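Side-chain contacts in cellobiose 2-epimerase (Spirochaeta thermophila DSM 6192, PDB 5ZIG), which probably catalyses the reversible epimerization of cellobiose to 4-O-beta-D-glucopyranosyl-D-mannose, with its glucose unit at the reducing end converted to mannose: residues A[85-90]-A[136-141]; A[127-132]-A[143-148]. All coordinates share one frame; numbering follows the deposited sequence.

Interaction 1: residues A[85-90]-A[136-141]; sequences NAYRFL and SGDREA
The phenol of Tyr87 reaches across from helix 77-94 to the start of helix 139-156, where it donates a hydrogen bond from OH to Glu140 OE2 over 2.6 Å. That oxygen is approached on its anti side, 24° out of the carboxylate plane. Ring and carboxylate planes differ by 28°, so the two groups lie only moderately turned against each other. Beyond CG the Glu140 chain is extended, which carries its carboxylate from an exposed position over to the phenol. The donated bond would probably stabilise the negative charge there.

A second polar group concerns the helix start. Asp138 is the N-cap, and its OD1 accepts from Ala141 N at 3.2 Å. Tyr87 OH also lies 3.2 Å from Ala141 N, but the angle is too poor for a bond. Just before the cap, Ser136 OG accepts from Asp138 N at 3.2 Å, an ST turn. The Asp138 and Ser136 bonds lie in the short connection, with Gly137 at positive phi, between the consecutive helices 119-136 and 139-156, a helical hairpin as in the (alpha/alpha)6 barrel of this family.

Apolar packing comes from the ring carbons. With Tyr87 CG anti to the backbone N (chi1 174°), the ring places CE1 beside Ala141, whose CB lies 3.4 Å from Tyr87 CE1 in an oblique approach. Leu129 and Leu64 also touch Tyr87, and the ring of Tyr132 stacks on it.

Interaction 2: residues A[127-132]-A[143-148]; sequences YALAAY and TLAWET. With EDO (1,2-ethanediol), chain E.
The Tyr127 ring stacks with that of Trp65, while 1,2-ethanediol O2 sits at its edge, near the ring plane. There the phenol OH and O2 are hydrogen-bonded at 2.7 Å, either being able to donate; a weak bond links the same OH to Arg388 NH1. The CB of Tyr127 points away from segment 143-148, and a chi1 of -174°, setting CG opposite the backbone N, lets OH reach the diol. A phenylalanine here would probably keep much of the stack but leave the diol oxygen and the Arg388 guanidinium without their phenolic partner.

The helix-helix contact itself is apolar. Leu129 CB meets Ala145 CB at 3.9 Å. Leu129 CD1 lies over the backbone of Ala145, 3.9 Å from Ala145 N, and 4.2 Å from Leu144 CB. Small Ala145 allows a close approach: its CA is 5.8 Å from that of Leu129. Within segment 143-148 of helix 139-156, Thr148 OG1 bonds back to Leu144 O at 2.8 Å, with a C=O...donor angle of 148°, while Thr148 N reaches that oxygen from the opposite face of the carbonyl plane.

No hydrogen bond joins the two helical segments, so shape and apolar burial hold them, and helix 119-136 turns a polar phenol to the diol from another side.

How the interactions relate
Interactions 1 and 2 share helix 139-156, and their centres lie about 9 Å apart. Segment 127-132 of interaction 2 touches interaction 1 directly: Leu129 CD2 packs against Tyr87 CE1 at 3.5 Å, and Tyr132 CE2 lies 3.3 Å from Tyr87 CG. Ala141 is a further joint, its CB 3.7 Å from Tyr132 CD2. Three successive helices, 77-94, 119-136 and 139-156, thus meet in one continuous packing layer. The bound diol, probably from the crystallisation liquor, belongs to interaction 2 alone. Its place beside Tyr127 and Arg388 is consistent with the central sugar pocket of such barrels, whereas interaction 1 lies farther out, its centre about 20 Å from that of the chain against about 16 Å for interaction 2.

Interaction 1: residues A[85-90]-A[136-141]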
loop_
_atom_site.group_PDB
_atom_site.type_symbol
_atom_site.label_atom_id
_atom_site.label_comp_id
_atom_site.label_asym_id
_atom_site.label_seq_id
_atom_site.Cartn_x
_atom_site.Cartn_y
_atom_site.Cartn_z
ATOM N N ASN A 85 -6.473 12.112 -15.650
ATOM C CA ASN A 85 -7.657 12.551 -14.920
ATOM C C ASN A 85 -7.379 12.575 -13.431
ATOM O O ASN A 85 -7.688 13.553 -12.742
ATOM C CB ASN A 85 -8.857 11.648 -15.221
ATOM C CG ASN A 85 -10.070 11.990 -14.361
ATOM O OD1 ASN A 85 -10.293 13.156 -14.012
ATOM N ND2 ASN A 85 -10.852 10.983 -14.009
ATOM N N ALA A 86 -6.810 11.491 -12.906
ATOM C CA ALA A 86 -6.505 11.469 -11.485
ATOM C C ALA A 86 -5.456 12.512 -11.134
ATOM O O ALA A 86 -5.485 13.082 -10.036
ATOM C CB ALA A 86 -6.045 10.077 -11.068
ATOM N N TYR A 87 -4.550 12.802 -12.061
ATOM C CA TYR A 87 -3.490 13.763 -11.769
ATOM C C TYR A 87 -4.049 15.183 -11.677
ATOM O O TYR A 87 -3.776 15.898 -10.710
ATOM C CB TYR A 87 -2.402 13.674 -12.833
ATOM C CG TYR A 87 -1.318 14.727 -12.719
ATOM C CD1 TYR A 87 -0.356 14.668 -11.717
ATOM C CD2 TYR A 87 -1.265 15.778 -13.618
ATOM C CE1 TYR A 87 0.622 15.613 -11.629
ATOM C CE2 TYR A 87 -0.296 16.745 -13.532
ATOM C CZ TYR A 87 0.646 16.658 -12.539
ATOM O OH TYR A 87 1.615 17.627 -12.467
ATOM N N ARG A 88 -4.829 15.598 -12.682
ATOM C CA ARG A 88 -5.417 16.935 -12.681
ATOM C C ARG A 88 -6.248 17.177 -11.426
ATOM O O ARG A 88 -6.199 18.267 -10.840
ATOM C CB ARG A 88 -6.275 17.131 -13.932
ATOM C CG ARG A 88 -5.490 17.142 -15.237
ATOM C CD ARG A 88 -6.391 17.482 -16.423
ATOM N NE ARG A 88 -7.442 16.483 -16.611
ATOM C CZ ARG A 88 -7.362 15.467 -17.466
ATOM N NH1 ARG A 88 -6.283 15.315 -18.215
ATOM N NH2 ARG A 88 -8.361 14.602 -17.571
ATOM N N PHE A 89 -7.021 16.173 -10.997
ATOM C CA PHE A 89 -7.823 16.320 -9.786
ATOM C C PHE A 89 -6.950 16.366 -8.545
ATOM O O PHE A 89 -7.261 17.091 -7.590
ATOM C CB PHE A 89 -8.841 15.189 -9.658
ATOM C CG PHE A 89 -9.936 15.486 -8.663
ATOM C CD1 PHE A 89 -10.985 16.332 -8.997
ATOM C CD2 PHE A 89 -9.904 14.934 -7.392
ATOM C CE1 PHE A 89 -11.999 16.629 -8.071
ATOM C CE2 PHE A 89 -10.901 15.215 -6.461
ATOM C CZ PHE A 89 -11.953 16.078 -6.801
ATOM N N LEU A 90 -5.868 15.587 -8.535
ATOM C CA LEU A 90 -4.923 15.648 -7.432
ATOM C C LEU A 90 -4.290 17.029 -7.317
ATOM O O LEU A 90 -4.097 17.544 -6.211
ATOM C CB LEU A 90 -3.841 14.591 -7.613
ATOM C CG LEU A 90 -2.787 14.626 -6.523
ATOM C CD1 LEU A 90 -3.396 14.209 -5.192
ATOM C CD2 LEU A 90 -1.583 13.747 -6.934
ATOM N N SER A 136 4.159 9.292 -17.718
ATOM C CA SER A 136 3.738 10.351 -18.621
ATOM C C SER A 136 4.869 11.273 -19.050
ATOM O O SER A 136 4.674 12.066 -19.981
ATOM C CB SER A 136 2.603 11.194 -17.983
ATOM O OG SER A 136 3.067 11.980 -16.891
ATOM N N GLY A 137 6.039 11.188 -18.423
ATOM C CA GLY A 137 7.059 12.189 -18.677
ATOM C C GLY A 137 6.789 13.562 -18.098
ATOM O O GLY A 137 7.605 14.456 -18.303
ATOM N N ASP A 138 5.679 13.759 -17.373
ATOM C CA ASP A 138 5.271 15.090 -16.910
ATOM C C ASP A 138 6.238 15.625 -15.857
ATOM O O ASP A 138 6.326 15.087 -14.748
ATOM C CB ASP A 138 3.853 15.049 -16.343
ATOM C CG ASP A 138 3.247 16.435 -16.181
ATOM O OD1 ASP A 138 3.739 17.248 -15.364
ATOM O OD2 ASP A 138 2.272 16.713 -16.893
ATOM N N ARG A 139 6.930 16.715 -16.193
ATOM C CA ARG A 139 7.960 17.253 -15.307
ATOM C C ARG A 139 7.358 17.928 -14.073
ATOM O O ARG A 139 7.949 17.867 -12.989
ATOM C CB ARG A 139 8.841 18.227 -16.093
ATOM C CG ARG A 139 9.910 18.964 -15.306
ATOM C CD ARG A 139 10.678 18.078 -14.315
ATOM N NE ARG A 139 11.485 18.860 -13.373
ATOM C CZ ARG A 139 12.414 19.761 -13.708
ATOM N NH1 ARG A 139 12.730 19.985 -14.974
ATOM N NH2 ARG A 139 13.069 20.411 -12.759
ATOM N N GLU A 140 6.187 18.557 -14.201
ATOM C CA GLU A 140 5.602 19.244 -13.052
ATOM C C GLU A 140 5.221 18.267 -11.937
ATOM O O GLU A 140 5.329 18.607 -10.750
ATOM C CB GLU A 140 4.390 20.064 -13.507
ATOM C CG GLU A 140 3.408 20.398 -12.405
ATOM C CD GLU A 140 2.078 20.878 -12.948
ATOM O OE1 GLU A 140 2.049 21.966 -13.565
ATOM O OE2 GLU A 140 1.065 20.159 -12.767
ATOM N N ALA A 141 4.796 17.047 -12.300
ATOM C CA ALA A 141 4.456 16.038 -11.297
ATOM C C ALA A 141 5.654 15.699 -10.413
ATOM O O ALA A 141 5.499 15.502 -9.203
ATOM C CB ALA A 141 3.927 14.765 -11.971
#

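Interaction 2: residues A[127-132]-A[143-148]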
loop_
_atom_site.group_PDB
_atom_site.type_symbol
_atom_site.label_atom_id
_atom_site.label_comp_id
_atom_site.label_asym_id
_atom_site.label_seq_id
_atom_site.Cartn_x
_atom_site.Cartn_y
_atom_site.Cartn_z
ATOM N N TYR A 127 4.406 9.028 -3.715
ATOM C CA TYR A 127 4.407 7.709 -4.372
ATOM C C TYR A 127 3.747 7.758 -5.747
ATOM O O TYR A 127 4.342 7.358 -6.753
ATOM C CB TYR A 127 3.685 6.714 -3.454
ATOM C CG TYR A 127 3.677 5.236 -3.843
ATOM C CD1 TYR A 127 4.856 4.533 -4.071
ATOM C CD2 TYR A 127 2.465 4.530 -3.915
ATOM C CE1 TYR A 127 4.824 3.127 -4.398
ATOM C CE2 TYR A 127 2.425 3.183 -4.212
ATOM C CZ TYR A 127 3.601 2.480 -4.457
ATOM O OH TYR A 127 3.516 1.134 -4.784
ATOM N N ALA A 128 2.533 8.305 -5.816
ATOM C CA ALA A 128 1.780 8.328 -7.061
ATOM C C ALA A 128 2.312 9.347 -8.058
ATOM O O ALA A 128 2.204 9.126 -9.273
ATOM C CB ALA A 128 0.305 8.612 -6.784
ATOM N N LEU A 129 2.847 10.480 -7.585
ATOM C CA LEU A 129 3.365 11.481 -8.513
ATOM C C LEU A 129 4.640 11.011 -9.186
ATOM O O LEU A 129 4.889 11.349 -10.350
ATOM C CB LEU A 129 3.626 12.799 -7.782
ATOM C CG LEU A 129 2.396 13.651 -7.474
ATOM C CD1 LEU A 129 2.645 14.475 -6.211
ATOM C CD2 LEU A 129 2.067 14.552 -8.650
ATOM N N ALA A 130 5.466 10.255 -8.462
ATOM C CA ALA A 130 6.654 9.664 -9.057
ATOM C C ALA A 130 6.270 8.656 -10.134
ATOM O O ALA A 130 6.838 8.662 -11.233
ATOM C CB ALA A 130 7.505 9.010 -7.963
ATOM N N ALA A 131 5.268 7.817 -9.849
ATOM C CA ALA A 131 4.780 6.883 -10.854
ATOM C C ALA A 131 4.258 7.623 -12.074
ATOM O O ALA A 131 4.553 7.242 -13.214
ATOM C CB ALA A 131 3.696 5.996 -10.245
ATOM N N TYR A 132 3.500 8.707 -11.849
ATOM C CA TYR A 132 2.941 9.466 -12.960
ATOM C C TYR A 132 4.041 10.079 -13.808
ATOM O O TYR A 132 3.949 10.100 -15.040
ATOM C CB TYR A 132 2.007 10.562 -12.445
ATOM C CG TYR A 132 1.310 11.289 -13.572
ATOM C CD1 TYR A 132 0.530 10.582 -14.459
ATOM C CD2 TYR A 132 1.471 12.661 -13.784
ATOM C CE1 TYR A 132 -0.089 11.184 -15.504
ATOM C CE2 TYR A 132 0.819 13.297 -14.856
ATOM C CZ TYR A 132 0.037 12.528 -15.706
ATOM O OH TYR A 132 -0.648 13.050 -16.784
ATOM N N THR A 143 8.252 17.732 -9.834
ATOM C CA THR A 143 8.509 18.898 -8.991
ATOM C C THR A 143 7.569 18.923 -7.789
ATOM O O THR A 143 7.995 19.215 -6.662
ATOM C CB THR A 143 8.398 20.172 -9.823
ATOM O OG1 THR A 143 9.442 20.160 -10.809
ATOM C CG2 THR A 143 8.565 21.404 -8.946
ATOM N N LEU A 144 6.301 18.548 -7.996
ATOM C CA LEU A 144 5.366 18.505 -6.879
ATOM C C LEU A 144 5.728 17.407 -5.887
ATOM O O LEU A 144 5.607 17.596 -4.671
ATOM C CB LEU A 144 3.941 18.332 -7.396
ATOM C CG LEU A 144 3.334 19.671 -7.821
ATOM C CD1 LEU A 144 2.128 19.465 -8.712
ATOM C CD2 LEU A 144 2.946 20.445 -6.582
ATOM N N ALA A 145 6.157 16.249 -6.369
ATOM C CA ALA A 145 6.597 15.221 -5.432
ATOM C C ALA A 145 7.770 15.727 -4.597
ATOM O O ALA A 145 7.869 15.430 -3.403
ATOM C CB ALA A 145 6.962 13.941 -6.185
ATOM N N TRP A 146 8.640 16.538 -5.203
ATOM C CA TRP A 146 9.815 17.046 -4.494
ATOM C C TRP A 146 9.434 18.086 -3.452
ATOM O O TRP A 146 10.006 18.112 -2.350
ATOM C CB TRP A 146 10.802 17.644 -5.490
ATOM C CG TRP A 146 11.739 16.657 -6.084
ATOM C CD1 TRP A 146 11.963 16.437 -7.415
ATOM C CD2 TRP A 146 12.586 15.743 -5.380
ATOM N NE1 TRP A 146 12.907 15.449 -7.582
ATOM C CE2 TRP A 146 13.301 15.005 -6.346
ATOM C CE3 TRP A 146 12.811 15.475 -4.026
ATOM C CZ2 TRP A 146 14.220 14.036 -6.000
ATOM C CZ3 TRP A 146 13.727 14.512 -3.691
ATOM C CH2 TRP A 146 14.417 13.804 -4.672
ATOM N N GLU A 147 8.483 18.963 -3.794
ATOM C CA GLU A 147 7.955 19.912 -2.822
ATOM C C GLU A 147 7.364 19.190 -1.618
ATOM O O GLU A 147 7.574 19.592 -0.469
ATOM C CB GLU A 147 6.893 20.792 -3.487
ATOM C CG GLU A 147 6.454 22.017 -2.667
ATOM C CD GLU A 147 5.302 22.772 -3.310
ATOM O OE1 GLU A 147 4.235 22.175 -3.580
ATOM O OE2 GLU A 147 5.473 23.972 -3.573
ATOM N N THR A 148 6.618 18.110 -1.859
ATOM C CA THR A 148 5.953 17.417 -0.764
ATOM C C THR A 148 6.960 16.669 0.111
ATOM O O THR A 148 6.886 16.740 1.345
ATOM C CB THR A 148 4.888 16.463 -1.343
ATOM O OG1 THR A 148 4.134 17.148 -2.364
ATOM C CG2 THR A 148 3.946 15.972 -0.265
HETATM C C1 EDO E . 6.457 -1.482 -5.725
HETATM O O1 EDO E . 6.175 -0.289 -6.466
HETATM C C2 EDO E . 6.646 -1.121 -4.261
HETATM O O2 EDO E . 5.885 0.065 -4.012
#